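Local coordinates for protein type-2Ba cytolytic delta-endotoxin (Bacillus thuringiensis serovar israelensis, PDB 2RCI) that probably kills the larvae of dipteran insects by forming pores in the epithelial cell membrane of the midgut, at residues A[151-156]-A[187-192]. Numbering follows the deposited sequence.
Sequences MAILPI and LTVVQA
The carbonyl oxygen of V189 accepts one hydrogen bond and one weaker CA-H...O contact: I153 N lies 2.8 Å from V189 O, in the carbonyl plane and with 163° at the hydrogen, and A152 CA lies 3.4 Å from V189 O. The return bond, V189 N to I153 O at 2.9 Å, makes I153 and V189 a hydrogen-bonded antiparallel pair, and M151 with Q191 repeats this reciprocal pattern; between them A152 faces V190 as a non-hydrogen-bonded pair. The strand directions differ by 157°, which confirms the antiparallel pairing. At P155 the ladder weakens: proline has no N-H to donate, and its CD sits 3.1 Å from L187 O instead. The bond in the other direction, L187 N to P155 O, is weak and long (3.4 Å). These strands belong to the mixed sheet of the Cyt toxin fold, which is enclosed by two helical layers, and their alternating side chains serve both. The side chains of M151, I153 and Q191 touch helix 21-31. On that face V189 CG1, set between its backbone N and carbonyl carbon (chi1 62°), rests against I153 CB at 3.7 Å, while Q191 OE1 is hydrogen-bonded to Q23 NE2 and R26 NH2. The other face carries A152, L154, T188 and V190. Here A152 CB meets V190 CG1 at 3.9 Å, and the side chains of L154 and T188 cross obliquely, L154 CD1 coming 3.7 Å from T188 OG1 and closer still to L187 O. That hydroxyl of T188 is hydrogen-bonded to V88 O at the end of helix 74-89, where L154 also packs on I85 and L89.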
ATOM      1  N   MET A 151      12.690   6.568 -11.044  1.00 16.28           N
ATOM      2  CA  MET A 151      12.025   5.506 -10.243  1.00 16.52           C
ATOM      3  C   MET A 151      10.842   6.103  -9.505  1.00 16.55           C
ATOM      4  O   MET A 151      10.946   7.221  -9.003  1.00 16.17           O
ATOM      5  CB  MET A 151      12.979   4.906  -9.233  1.00 16.28           C
ATOM      6  CG  MET A 151      12.361   3.819  -8.334  1.00 16.35           C
ATOM      7  SD  MET A 151      13.626   3.010  -7.321  1.00 19.35           S
ATOM      8  CE  MET A 151      14.644   2.207  -8.559  1.00 17.96           C
ATOM      9  N   ALA A 152       9.740   5.363  -9.425  1.00 15.70           N
ATOM     10  CA  ALA A 152       8.583   5.799  -8.659  1.00 15.89           C
ATOM     11  C   ALA A 152       8.501   4.957  -7.372  1.00 15.47           C
ATOM     12  O   ALA A 152       8.698   3.736  -7.383  1.00 16.40           O
ATOM     13  CB  ALA A 152       7.305   5.677  -9.493  1.00 16.78           C
ATOM     14  N   ILE A 153       8.216   5.629  -6.272  1.00 15.18           N
ATOM     15  CA  ILE A 153       8.051   4.999  -4.968  1.00 15.62           C
ATOM     16  C   ILE A 153       6.632   5.331  -4.495  1.00 16.18           C
ATOM     17  O   ILE A 153       6.218   6.510  -4.452  1.00 15.41           O
ATOM     18  CB  ILE A 153       9.069   5.565  -3.951  1.00 17.40           C
ATOM     19  CG1 ILE A 153      10.517   5.396  -4.448  1.00 16.91           C
ATOM     20  CG2 ILE A 153       8.900   4.916  -2.584  1.00 16.97           C
ATOM     21  CD1 ILE A 153      10.974   3.928  -4.683  1.00 18.41           C
ATOM     22  N   LEU A 154       5.880   4.286  -4.170  1.00 15.86           N
ATOM     23  CA  LEU A 154       4.481   4.414  -3.773  1.00 16.63           C
ATOM     24  C   LEU A 154       4.235   3.685  -2.434  1.00 15.54           C
ATOM     25  O   LEU A 154       3.951   2.471  -2.427  1.00 15.49           O
ATOM     26  CB  LEU A 154       3.583   3.863  -4.899  1.00 16.12           C
ATOM     27  CG  LEU A 154       2.060   3.756  -4.696  1.00 17.61           C
ATOM     28  CD1 LEU A 154       1.448   4.952  -3.973  1.00 20.17           C
ATOM     29  CD2 LEU A 154       1.402   3.572  -6.100  1.00 19.85           C
ATOM     30  N   PRO A 155       4.417   4.396  -1.301  1.00 16.20           N
ATOM     31  CA  PRO A 155       4.004   3.878   0.005  1.00 16.49           C
ATOM     32  C   PRO A 155       2.493   3.956   0.095  1.00 17.32           C
ATOM     33  O   PRO A 155       1.910   4.983  -0.270  1.00 16.96           O
ATOM     34  CB  PRO A 155       4.621   4.879   0.999  1.00 16.80           C
ATOM     35  CG  PRO A 155       5.655   5.612   0.211  1.00 17.43           C
ATOM     36  CD  PRO A 155       5.093   5.706  -1.156  1.00 15.69           C
ATOM     37  N   ILE A 156       1.877   2.871   0.546  1.00 17.47           N
ATOM     38  CA  ILE A 156       0.418   2.843   0.742  1.00 18.65           C
ATOM     39  C   ILE A 156       0.112   2.303   2.126  1.00 19.00           C
ATOM     40  O   ILE A 156       0.597   1.228   2.472  1.00 20.15           O
ATOM     41  CB  ILE A 156      -0.292   1.934  -0.262  1.00 17.67           C
ATOM     42  CG1 ILE A 156       0.026   2.308  -1.706  1.00 19.54           C
ATOM     43  CG2 ILE A 156      -1.832   1.937   0.010  1.00 19.38           C
ATOM     44  CD1 ILE A 156      -0.487   1.322  -2.720  1.00 19.52           C
ATOM     45  N   LEU A 187       1.128   8.165  -1.339  1.00 17.69           N
ATOM     46  CA  LEU A 187       1.700   9.168  -2.223  1.00 17.68           C
ATOM     47  C   LEU A 187       2.595   8.472  -3.238  1.00 17.68           C
ATOM     48  O   LEU A 187       3.143   7.399  -2.945  1.00 18.50           O
ATOM     49  CB  LEU A 187       2.498  10.215  -1.425  1.00 17.71           C
ATOM     50  CG  LEU A 187       3.873   9.866  -0.792  1.00 18.43           C
ATOM     51  CD1 LEU A 187       4.984   9.664  -1.811  1.00 25.71           C
ATOM     52  CD2 LEU A 187       4.305  11.005   0.136  1.00 19.72           C
ATOM     53  N   THR A 188       2.752   9.069  -4.417  1.00 17.52           N
ATOM     54  CA  THR A 188       3.750   8.585  -5.361  1.00 17.04           C
ATOM     55  C   THR A 188       4.791   9.671  -5.495  1.00 17.03           C
ATOM     56  O   THR A 188       4.443  10.827  -5.784  1.00 16.47           O
ATOM     57  CB  THR A 188       3.152   8.307  -6.750  1.00 16.44           C
ATOM     58  OG1 THR A 188       2.030   7.420  -6.620  1.00 17.61           O
ATOM     59  CG2 THR A 188       4.182   7.672  -7.626  1.00 18.14           C
ATOM     60  N   VAL A 189       6.051   9.301  -5.269  1.00 16.49           N
ATOM     61  CA  VAL A 189       7.172  10.207  -5.504  1.00 18.28           C
ATOM     62  C   VAL A 189       8.084   9.620  -6.590  1.00 18.10           C
ATOM     63  O   VAL A 189       8.427   8.422  -6.562  1.00 18.97           O
ATOM     64  CB  VAL A 189       7.946  10.522  -4.177  1.00 18.63           C
ATOM     65  CG1 VAL A 189       8.546   9.251  -3.590  1.00 20.22           C
ATOM     66  CG2 VAL A 189       9.082  11.563  -4.434  1.00 20.37           C
ATOM     67  N   VAL A 190       8.440  10.443  -7.571  1.00 17.89           N
ATOM     68  CA  VAL A 190       9.402  10.014  -8.571  1.00 18.70           C
ATOM     69  C   VAL A 190      10.734  10.721  -8.302  1.00 18.69           C
ATOM     70  O   VAL A 190      10.755  11.907  -7.941  1.00 19.15           O
ATOM     71  CB  VAL A 190       8.906  10.253 -10.013  1.00 19.44           C
ATOM     72  CG1 VAL A 190       7.623   9.453 -10.270  1.00 20.22           C
ATOM     73  CG2 VAL A 190       8.662  11.772 -10.296  1.00 21.14           C
ATOM     74  N   GLN A 191      11.827   9.974  -8.422  1.00 17.65           N
ATOM     75  CA  GLN A 191      13.171  10.534  -8.289  1.00 18.07           C
ATOM     76  C   GLN A 191      13.975  10.134  -9.522  1.00 19.01           C
ATOM     77  O   GLN A 191      13.839   8.984 -10.020  1.00 17.85           O
ATOM     78  CB  GLN A 191      13.872  10.015  -7.022  1.00 18.20           C
ATOM     79  CG  GLN A 191      15.305  10.576  -6.789  1.00 17.84           C
ATOM     80  CD  GLN A 191      15.899  10.081  -5.475  1.00 19.78           C
ATOM     81  OE1 GLN A 191      16.164   8.888  -5.312  1.00 19.05           O
ATOM     82  NE2 GLN A 191      16.119  11.000  -4.534  1.00 19.70           N
ATOM     83  N   ALA A 192      14.767  11.077 -10.041  1.00 19.54           N
ATOM     84  CA  ALA A 192      15.701  10.756 -11.129  1.00 20.51           C
ATOM     85  C   ALA A 192      16.513   9.509 -10.758  1.00 21.09           C
ATOM     86  O   ALA A 192      16.949   9.340  -9.619  1.00 20.43           O
ATOM     87  CB  ALA A 192      16.646  11.943 -11.451  1.00 21.37           C
TER